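Local atomic coordinates of probable dehydrogenase (Bordetella bronchiseptica, PDB entry 3MOI), a protein that probably catalyses a dinucleotide-dependent oxidation or reduction, as a member of the GFO/IDH/MocA family of Rossmann-fold oxidoreductases. Residues A[186-191]-A[362-367]; A[178-183]-A[366-371]; A[117-120]-A[125-128]; A[121-126]-A[358-363]. One frame throughout, in Å; residues are numbered along the deposited sequence.

How the contacts relate
The four contacts line the junction of the Rossmann domain with the second domain of the GFO/IDH/MocA fold. Along the chain, contact 3 closes first, between strand 118-120 and the loop that follows it; that loop then meets residues 358-363 in contact 4. The centres of contacts 3 and 4 lie about 3 Å apart. Contacts 1 and 2 both join helix 179-190 to helix 362-381, with centres about 8 Å apart, and share Lys-366 and Asp-367. Contacts 2 and 3 are the most separated, at about 13 Å between centres. After some 170 to 230 residues, stretch 358-371 thus returns to pack against a second-domain helix and the edge of the parallel Rossmann sheet, where Arg-360 and Val-120 pair through their backbones.

Contact 1 (A[186-191]-A[362-367]); sequences IKTITG and ARWGKD
Lys-187 lies over one face of the Trp-364 indole, and its ammonium end reaches Asp-367 one turn further along the opposing helix. The backbones stay well apart, the nearest CA atoms, of Lys-187 and Trp-364, being 9.4 Å from each other, which leaves long side chains to make the contact. Lys-187 CB sits 3.6 Å from Trp-364 CH2, each side chain reaching back toward the other's helix. A bend at chi3 (-84°) helps to bring the end of the lysine over the bicyclic ring. There CE lies 4.0 Å from the centroid of the Trp-364 six-membered ring, a CH-pi contact, while NZ stands 3.9 Å from the centroid of the five-membered ring and 12° off its normal, a cation-pi contact. The same NZ forms a salt bridge to Asp-367 OD2 at 2.7 Å, approaching on the anti side and 30° out of the carboxylate plane. Salt bridge and ring face together hold the ammonium, and Trp-364 O adds a weak bond, 3.3 Å from Lys-187 NZ. Thr-188 OG1 approaches the indole at its edge, 3.6 Å from Trp-364 CH2, though its firmer partner is Asp-184 O. The other carboxylate oxygen of Asp-367 is paired with Arg-387. Behind the contact, Ile-186 of helix 179-190 rests on strands 145-153 and 225-231, and helix 362-381 leans through Ala-362 and Lys-366 on helix 101-114, which belongs to the Rossmann domain.

Contact 2 (A[178-183]-A[366-371]); sequences QLPHQI and KDTLEV
The segments 179-183 and 366-371, of helices 179-190 and 362-381, meet at 115° between their N-to-C directions, their axes approaching to 10.1 Å and the CA atoms of Pro-180 and Thr-368 to 6.6 Å. This is helix-to-helix packing on the sheet of the second domain of the GFO/IDH/MocA fold. No hydrogen bond joins the two segments, and all four touching residues are buried. Near the start of helix 179-190, Pro-180 offers CB to the methyl of Thr-368, CG2, at 3.9 Å. The Thr-368 rotamer separates its two branches: CG2, anti to the backbone N (chi1 of OG1 -68°), faces the proline, while OG1 bonds to Asp-184 OD1 on the first helix, one residue past the segment. The polar branch is therefore satisfied without breaking the apolar character of the interface. One turn on along each helix, Ile-183 and Val-371 overlap flank to flank. Ile-183 rests on Met-228 of strand 225-231, and both it and Val-371 touch Ile-194 of strand 194-202, so the helix pair closes down on the sheet. Both branches of the isoleucine lie against a single valine methyl: Ile-183 CG2 is 3.9 Å from Val-371 CG1, and Ile-183 CD1 comes within 3.5 Å of that same carbon.

Contact 3 (A[117-120]-A[125-128]); sequences HLVV and SHDP
Strand 118-120, an outermost strand of the parallel Rossmann sheet within this chain, is met where the chain leaves it by His-126, which stands in the short 3-10 turn of the following loop. The backbones are not close: Val-120 and His-126, the nearest pair, have CA atoms 9.8 Å apart, and the imidazole spans the gap. With CG beside the backbone N (chi1 -64°), the ring extends back to the strand and presents its edge to Val-120 O, which lies near the ring plane. The bond from His-126 NE2 to that carbonyl is weak at 3.5 Å, yet almost straight, with 173° at the hydrogen. Val-119 comes to the ring obliquely, its CG1 branch 4.0 Å from His-126 CE1. One weak polar and one apolar contact thus join the ring to two successive residues, Val-119 and Val-120, and all three residues are buried. His-126 also touches Arg-360 and, on helix 340-352, Thr-344 and Glu-347; Val-119 pairs through its backbone with Ile-91 and Val-93 of the adjoining strand 90-93, and the loop runs on from here into helix 128-139.

Contact 4 (A[121-126]-A[358-363]); sequences GTSRSH and ALRDAR
The guanidinium of Arg-360 is held between His-126, across the contact, and Leu-359, its own neighbour in the chain. His-126 ND1 lies 3.8 Å above one guanidinium face and Leu-359 CD2 3.6 Å above the opposite one, both toward the margin of the group and not over its centre. The site is in the GFO/IDH/MocA fold where the loop after the Rossmann edge strand meets the lead-in to helix 362-381. Histidine and arginine side chains lie alongside, running contrary ways, with their planes 40° apart, so this is not a parallel stack. The arginine is extended from CG to NE, which carries its head to the serine side of the loop. There NE donates to Ser-125 OG at 2.9 Å, with an N-H...O angle of 156° and the oxygen 17° out of the guanidinium plane. Ser-123 OG stays more distant, at 4.2 Å from Arg-360 NE; its own separation from Ser-125 OG is modelled so short that the bond's length is doubtful. The stronger polar partner of Arg-360 is Glu-347 of helix 340-352, in a salt bridge through NH1, and NH2 makes a weak bond to Thr-188 OG1. Arg-360 is also the centre of an inverse gamma turn, closed by a weak bond of 3.1 Å from Asp-361 N to Leu-359 O. In the loop, the peptide before Gly-121 is modelled as cis. The imidazole packs most closely on the aliphatic part of the arginine, with His-126 NE2 3.4 Å from Arg-360 CD.

Contact 1 (A[186-191]-A[362-367])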
# COMPACT_ATOMS: atom_id res chain seq x y z
N ILE A 186 -11.66 1.94 -7.84
CA ILE A 186 -10.86 1.00 -8.62
C ILE A 186 -11.63 0.66 -9.89
O ILE A 186 -11.11 0.78 -10.96
CB ILE A 186 -10.54 -0.21 -7.81
CG1 ILE A 186 -9.53 0.15 -6.70
CG2 ILE A 186 -9.97 -1.27 -8.66
CD1 ILE A 186 -9.39 -0.91 -5.65
N LYS A 187 -12.89 0.31 -9.79
CA LYS A 187 -13.67 0.11 -10.99
C LYS A 187 -13.74 1.33 -11.93
O LYS A 187 -13.73 1.18 -13.16
CB LYS A 187 -15.05 -0.25 -10.60
CG LYS A 187 -15.15 -1.63 -9.90
CD LYS A 187 -16.56 -2.18 -10.15
CE LYS A 187 -17.54 -1.68 -9.23
NZ LYS A 187 -18.84 -2.33 -9.50
N THR A 188 -13.87 2.51 -11.37
CA THR A 188 -13.98 3.69 -12.17
C THR A 188 -12.68 4.00 -12.93
O THR A 188 -12.68 4.18 -14.14
CB THR A 188 -14.34 4.87 -11.30
OG1 THR A 188 -15.68 4.72 -10.78
CG2 THR A 188 -14.22 6.18 -12.08
N ILE A 189 -11.53 4.01 -12.22
CA ILE A 189 -10.24 4.24 -12.82
C ILE A 189 -10.00 3.19 -13.89
O ILE A 189 -9.52 3.53 -14.95
CB ILE A 189 -9.13 4.19 -11.78
CG1 ILE A 189 -9.23 5.41 -10.85
CG2 ILE A 189 -7.73 4.17 -12.41
CD1 ILE A 189 -8.65 5.18 -9.41
N THR A 190 -10.28 1.93 -13.64
CA THR A 190 -9.81 0.98 -14.60
C THR A 190 -10.82 0.65 -15.65
O THR A 190 -10.48 0.16 -16.68
CB THR A 190 -9.40 -0.35 -14.00
OG1 THR A 190 -10.56 -1.03 -13.49
CG2 THR A 190 -8.32 -0.13 -12.91
N GLY A 191 -12.09 0.89 -15.41
CA GLY A 191 -13.10 0.28 -16.28
C GLY A 191 -13.13 -1.24 -16.37
O GLY A 191 -13.71 -1.76 -17.29
N ALA A 362 -27.86 0.50 -10.89
CA ALA A 362 -28.21 -0.47 -9.83
C ALA A 362 -27.33 -1.73 -9.99
O ALA A 362 -26.90 -2.27 -8.97
CB ALA A 362 -29.65 -0.77 -9.82
N ARG A 363 -26.98 -2.12 -11.23
CA ARG A 363 -26.15 -3.30 -11.44
C ARG A 363 -24.74 -3.07 -10.97
O ARG A 363 -24.10 -3.98 -10.56
CB ARG A 363 -26.15 -3.74 -12.89
CG ARG A 363 -27.40 -4.52 -13.29
CD ARG A 363 -27.70 -4.40 -14.78
NE ARG A 363 -28.99 -4.95 -15.10
CZ ARG A 363 -29.24 -6.26 -15.26
NH1 ARG A 363 -28.28 -7.14 -15.16
NH2 ARG A 363 -30.47 -6.68 -15.54
N TRP A 364 -24.26 -1.85 -11.02
CA TRP A 364 -22.94 -1.55 -10.60
C TRP A 364 -22.93 -1.64 -9.11
O TRP A 364 -22.02 -2.17 -8.52
CB TRP A 364 -22.59 -0.17 -11.09
CG TRP A 364 -21.45 0.52 -10.43
CD1 TRP A 364 -21.42 1.05 -9.17
CD2 TRP A 364 -20.24 0.91 -11.05
NE1 TRP A 364 -20.20 1.64 -8.93
CE2 TRP A 364 -19.47 1.58 -10.08
CE3 TRP A 364 -19.71 0.73 -12.33
CZ2 TRP A 364 -18.23 2.10 -10.37
CZ3 TRP A 364 -18.50 1.22 -12.59
CH2 TRP A 364 -17.75 1.89 -11.63
N GLY A 365 -23.95 -1.09 -8.48
CA GLY A 365 -24.17 -1.22 -7.03
C GLY A 365 -24.18 -2.67 -6.54
O GLY A 365 -23.41 -3.03 -5.61
N LYS A 366 -25.00 -3.52 -7.19
CA LYS A 366 -25.04 -4.94 -6.76
C LYS A 366 -23.66 -5.53 -6.85
O LYS A 366 -23.22 -6.23 -5.92
CB LYS A 366 -26.01 -5.81 -7.58
CG LYS A 366 -26.03 -7.29 -7.17
CD LYS A 366 -27.01 -8.12 -8.01
CE LYS A 366 -27.20 -9.52 -7.41
NZ LYS A 366 -28.14 -10.36 -8.28
N ASP A 367 -22.99 -5.22 -7.94
CA ASP A 367 -21.65 -5.66 -8.16
C ASP A 367 -20.69 -5.24 -7.06
O ASP A 367 -19.91 -6.07 -6.55
CB ASP A 367 -21.16 -5.25 -9.54
CG ASP A 367 -19.75 -5.75 -9.80
OD1 ASP A 367 -19.57 -6.89 -10.36
OD2 ASP A 367 -18.84 -5.02 -9.35

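Contact 2 (A[178-183]-A[366-371])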
# COMPACT_ATOMS: atom_id res chain seq x y z
N GLN A 178 -17.01 1.94 4.07
CA GLN A 178 -15.75 2.56 3.64
C GLN A 178 -15.14 1.86 2.39
O GLN A 178 -14.84 2.48 1.36
CB GLN A 178 -14.79 2.57 4.81
CG GLN A 178 -15.18 3.54 5.97
CD GLN A 178 -15.00 5.02 5.54
OE1 GLN A 178 -15.91 5.65 4.98
NE2 GLN A 178 -13.81 5.54 5.74
N LEU A 179 -14.97 0.57 2.45
CA LEU A 179 -14.40 -0.16 1.35
C LEU A 179 -15.12 0.15 0.01
O LEU A 179 -14.49 0.22 -1.04
CB LEU A 179 -14.47 -1.64 1.69
CG LEU A 179 -13.20 -2.30 2.21
CD1 LEU A 179 -12.27 -1.37 3.01
CD2 LEU A 179 -13.48 -3.63 2.94
N PRO A 180 -16.45 0.35 0.02
CA PRO A 180 -17.04 0.63 -1.28
C PRO A 180 -16.43 1.86 -1.98
O PRO A 180 -16.33 1.89 -3.21
CB PRO A 180 -18.56 0.80 -0.99
CG PRO A 180 -18.80 -0.10 0.16
CD PRO A 180 -17.46 0.03 1.03
N HIS A 181 -15.95 2.82 -1.22
CA HIS A 181 -15.29 3.97 -1.84
C HIS A 181 -14.03 3.57 -2.62
O HIS A 181 -13.78 4.05 -3.73
CB HIS A 181 -14.96 5.03 -0.79
CG HIS A 181 -16.15 5.67 -0.16
ND1 HIS A 181 -17.20 6.20 -0.90
CD2 HIS A 181 -16.43 5.94 1.14
CE1 HIS A 181 -18.11 6.70 -0.07
NE2 HIS A 181 -17.65 6.58 1.17
N GLN A 182 -13.28 2.62 -2.10
CA GLN A 182 -12.11 2.18 -2.81
C GLN A 182 -12.52 1.28 -3.95
O GLN A 182 -12.00 1.37 -5.06
CB GLN A 182 -11.15 1.46 -1.85
CG GLN A 182 -10.57 2.39 -0.80
CD GLN A 182 -9.80 1.72 0.26
OE1 GLN A 182 -10.26 0.77 0.82
NE2 GLN A 182 -8.61 2.24 0.58
N ILE A 183 -13.47 0.39 -3.70
CA ILE A 183 -13.82 -0.54 -4.70
C ILE A 183 -14.36 0.25 -5.87
O ILE A 183 -14.00 -0.00 -7.00
CB ILE A 183 -14.87 -1.54 -4.21
CG1 ILE A 183 -14.32 -2.42 -3.07
CG2 ILE A 183 -15.40 -2.45 -5.36
CD1 ILE A 183 -15.43 -3.24 -2.40
N LYS A 366 -25.00 -3.52 -7.19
CA LYS A 366 -25.04 -4.94 -6.76
C LYS A 366 -23.66 -5.53 -6.85
O LYS A 366 -23.22 -6.23 -5.92
CB LYS A 366 -26.01 -5.81 -7.58
CG LYS A 366 -26.03 -7.29 -7.17
CD LYS A 366 -27.01 -8.12 -8.01
CE LYS A 366 -27.20 -9.52 -7.41
NZ LYS A 366 -28.14 -10.36 -8.28
N ASP A 367 -22.99 -5.22 -7.94
CA ASP A 367 -21.65 -5.66 -8.16
C ASP A 367 -20.69 -5.24 -7.06
O ASP A 367 -19.91 -6.07 -6.55
CB ASP A 367 -21.16 -5.25 -9.54
CG ASP A 367 -19.75 -5.75 -9.80
OD1 ASP A 367 -19.57 -6.89 -10.36
OD2 ASP A 367 -18.84 -5.02 -9.35
N THR A 368 -20.79 -4.00 -6.60
CA THR A 368 -19.97 -3.59 -5.47
C THR A 368 -20.40 -4.35 -4.21
O THR A 368 -19.55 -4.79 -3.36
CB THR A 368 -20.06 -2.10 -5.28
OG1 THR A 368 -19.42 -1.49 -6.40
CG2 THR A 368 -19.39 -1.62 -3.97
N LEU A 369 -21.69 -4.53 -4.03
CA LEU A 369 -22.12 -5.34 -2.87
C LEU A 369 -21.44 -6.71 -2.99
O LEU A 369 -20.87 -7.17 -2.01
CB LEU A 369 -23.62 -5.43 -2.79
CG LEU A 369 -24.27 -6.38 -1.78
CD1 LEU A 369 -23.95 -6.07 -0.30
CD2 LEU A 369 -25.72 -6.35 -2.03
N GLU A 370 -21.37 -7.32 -4.19
CA GLU A 370 -20.81 -8.70 -4.24
C GLU A 370 -19.37 -8.69 -3.93
O GLU A 370 -18.87 -9.62 -3.33
CB GLU A 370 -21.03 -9.37 -5.57
CG GLU A 370 -22.49 -9.74 -5.78
CD GLU A 370 -22.82 -10.18 -7.19
OE1 GLU A 370 -21.93 -10.20 -8.06
OE2 GLU A 370 -23.99 -10.55 -7.45
N VAL A 371 -18.68 -7.63 -4.32
CA VAL A 371 -17.26 -7.56 -4.00
C VAL A 371 -17.07 -7.44 -2.48
O VAL A 371 -16.25 -8.13 -1.91
CB VAL A 371 -16.58 -6.40 -4.74
CG1 VAL A 371 -15.18 -6.20 -4.21
CG2 VAL A 371 -16.61 -6.65 -6.28

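Contact 3 (A[117-120]-A[125-128])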
# COMPACT_ATOMS: atom_id res chain seq x y z
N HIS A 117 -33.81 6.40 -14.51
CA HIS A 117 -32.38 6.37 -14.28
C HIS A 117 -32.07 6.40 -12.81
O HIS A 117 -32.71 7.16 -12.08
CB HIS A 117 -31.70 7.55 -14.92
CG HIS A 117 -31.77 7.52 -16.41
ND1 HIS A 117 -32.66 8.29 -17.14
CD2 HIS A 117 -31.11 6.75 -17.31
CE1 HIS A 117 -32.51 8.03 -18.43
NE2 HIS A 117 -31.56 7.12 -18.55
N LEU A 118 -31.07 5.62 -12.42
CA LEU A 118 -30.61 5.53 -11.05
C LEU A 118 -29.15 5.70 -10.99
O LEU A 118 -28.48 5.08 -11.72
CB LEU A 118 -30.88 4.12 -10.46
CG LEU A 118 -30.35 3.97 -8.99
CD1 LEU A 118 -31.34 3.17 -8.02
CD2 LEU A 118 -29.00 3.35 -9.00
N VAL A 119 -28.64 6.47 -10.05
CA VAL A 119 -27.23 6.53 -9.76
C VAL A 119 -27.02 6.26 -8.27
O VAL A 119 -27.77 6.78 -7.45
CB VAL A 119 -26.70 7.97 -10.02
CG1 VAL A 119 -25.34 8.27 -9.23
CG2 VAL A 119 -26.60 8.27 -11.49
N VAL A 120 -25.94 5.57 -7.89
CA VAL A 120 -25.55 5.51 -6.47
C VAL A 120 -24.25 6.25 -6.18
O VAL A 120 -23.32 5.99 -6.91
CB VAL A 120 -25.48 3.97 -6.07
CG1 VAL A 120 -25.70 3.03 -7.23
CG2 VAL A 120 -24.26 3.58 -5.26
N SER A 125 -15.82 7.83 -5.66
CA SER A 125 -15.54 7.73 -7.11
C SER A 125 -16.15 8.86 -7.94
O SER A 125 -15.76 9.09 -9.10
CB SER A 125 -15.88 6.35 -7.68
OG SER A 125 -17.27 6.13 -7.80
N HIS A 126 -17.10 9.59 -7.38
CA HIS A 126 -17.51 10.84 -8.03
C HIS A 126 -16.47 11.98 -7.82
O HIS A 126 -16.55 12.99 -8.53
CB HIS A 126 -18.87 11.30 -7.52
CG HIS A 126 -19.96 10.37 -7.83
ND1 HIS A 126 -20.59 10.35 -9.06
CD2 HIS A 126 -20.54 9.41 -7.08
CE1 HIS A 126 -21.52 9.40 -9.04
NE2 HIS A 126 -21.50 8.81 -7.86
N ASP A 127 -15.56 11.83 -6.86
CA ASP A 127 -14.50 12.79 -6.68
C ASP A 127 -13.88 13.10 -8.02
O ASP A 127 -13.54 12.18 -8.74
CB ASP A 127 -13.38 12.29 -5.78
CG ASP A 127 -13.78 12.21 -4.33
OD1 ASP A 127 -14.94 12.57 -4.04
OD2 ASP A 127 -12.94 11.72 -3.48
N PRO A 128 -13.73 14.38 -8.37
CA PRO A 128 -13.11 14.66 -9.68
C PRO A 128 -11.70 14.15 -9.81
O PRO A 128 -11.28 13.87 -10.90
CB PRO A 128 -13.09 16.21 -9.76
CG PRO A 128 -14.14 16.66 -8.80
CD PRO A 128 -14.13 15.61 -7.67

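Contact 4 (A[121-126]-A[358-363])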
# COMPACT_ATOMS: atom_id res chain seq x y z
N GLY A 121 -24.04 7.11 -5.17
CA GLY A 121 -25.01 7.75 -4.26
C GLY A 121 -24.30 8.90 -3.54
O GLY A 121 -24.74 9.42 -2.55
N THR A 122 -23.24 9.36 -4.17
CA THR A 122 -22.05 10.10 -3.68
C THR A 122 -20.97 9.16 -3.18
O THR A 122 -20.71 9.05 -1.99
CB THR A 122 -22.21 11.33 -2.81
OG1 THR A 122 -23.14 12.27 -3.37
CG2 THR A 122 -20.83 12.05 -2.83
N SER A 123 -20.36 8.44 -4.12
CA SER A 123 -19.17 7.80 -3.76
C SER A 123 -17.98 8.74 -3.94
O SER A 123 -18.03 9.79 -4.62
CB SER A 123 -19.00 6.45 -4.48
OG SER A 123 -18.59 6.60 -5.80
N ARG A 124 -16.88 8.32 -3.33
CA ARG A 124 -15.64 9.03 -3.53
C ARG A 124 -15.21 8.79 -4.95
O ARG A 124 -14.35 9.47 -5.42
CB ARG A 124 -14.61 8.55 -2.54
CG ARG A 124 -15.01 8.86 -1.09
CD ARG A 124 -14.36 10.13 -0.60
NE ARG A 124 -15.14 11.32 -0.96
CZ ARG A 124 -15.84 12.05 -0.10
NH1 ARG A 124 -16.51 13.13 -0.49
NH2 ARG A 124 -15.86 11.70 1.18
N SER A 125 -15.82 7.83 -5.66
CA SER A 125 -15.54 7.73 -7.11
C SER A 125 -16.15 8.86 -7.94
O SER A 125 -15.76 9.09 -9.10
CB SER A 125 -15.88 6.35 -7.68
OG SER A 125 -17.27 6.13 -7.80
N HIS A 126 -17.10 9.59 -7.38
CA HIS A 126 -17.51 10.84 -8.03
C HIS A 126 -16.47 11.98 -7.82
O HIS A 126 -16.55 12.99 -8.53
CB HIS A 126 -18.87 11.30 -7.52
CG HIS A 126 -19.96 10.37 -7.83
ND1 HIS A 126 -20.59 10.35 -9.06
CD2 HIS A 126 -20.54 9.41 -7.08
CE1 HIS A 126 -21.52 9.40 -9.04
NE2 HIS A 126 -21.50 8.81 -7.86
N ALA A 358 -26.09 6.39 -17.09
CA ALA A 358 -25.36 6.35 -15.83
C ALA A 358 -24.33 5.19 -15.80
O ALA A 358 -24.61 4.12 -16.24
CB ALA A 358 -26.34 6.20 -14.75
N LEU A 359 -23.13 5.42 -15.30
CA LEU A 359 -22.15 4.35 -15.04
C LEU A 359 -22.51 3.57 -13.76
O LEU A 359 -22.51 2.33 -13.76
CB LEU A 359 -20.79 4.97 -14.85
CG LEU A 359 -19.60 4.05 -14.57
CD1 LEU A 359 -19.31 2.94 -15.66
CD2 LEU A 359 -18.35 4.97 -14.28
N ARG A 360 -22.78 4.30 -12.67
CA ARG A 360 -23.04 3.71 -11.40
C ARG A 360 -24.53 3.40 -11.19
O ARG A 360 -25.23 3.95 -10.30
CB ARG A 360 -22.51 4.59 -10.30
CG ARG A 360 -20.99 4.87 -10.42
CD ARG A 360 -20.52 5.97 -9.50
NE ARG A 360 -19.17 6.39 -9.91
CZ ARG A 360 -18.87 7.12 -10.99
NH1 ARG A 360 -19.80 7.61 -11.80
NH2 ARG A 360 -17.60 7.38 -11.24
N ASP A 361 -25.02 2.47 -12.00
CA ASP A 361 -26.42 2.16 -11.95
C ASP A 361 -26.67 1.09 -10.88
O ASP A 361 -25.83 0.79 -10.04
CB ASP A 361 -26.88 1.71 -13.33
CG ASP A 361 -26.44 0.31 -13.64
OD1 ASP A 361 -25.33 -0.10 -13.20
OD2 ASP A 361 -27.25 -0.41 -14.29
N ALA A 362 -27.86 0.50 -10.89
CA ALA A 362 -28.21 -0.47 -9.83
C ALA A 362 -27.33 -1.73 -9.99
O ALA A 362 -26.90 -2.27 -8.97
CB ALA A 362 -29.65 -0.77 -9.82
N ARG A 363 -26.98 -2.12 -11.23
CA ARG A 363 -26.15 -3.30 -11.44
C ARG A 363 -24.74 -3.07 -10.97
O ARG A 363 -24.10 -3.98 -10.56
CB ARG A 363 -26.15 -3.74 -12.89
CG ARG A 363 -27.40 -4.52 -13.29
CD ARG A 363 -27.70 -4.40 -14.78
NE ARG A 363 -28.99 -4.95 -15.10
CZ ARG A 363 -29.24 -6.26 -15.26
NH1 ARG A 363 -28.28 -7.14 -15.16
NH2 ARG A 363 -30.47 -6.68 -15.54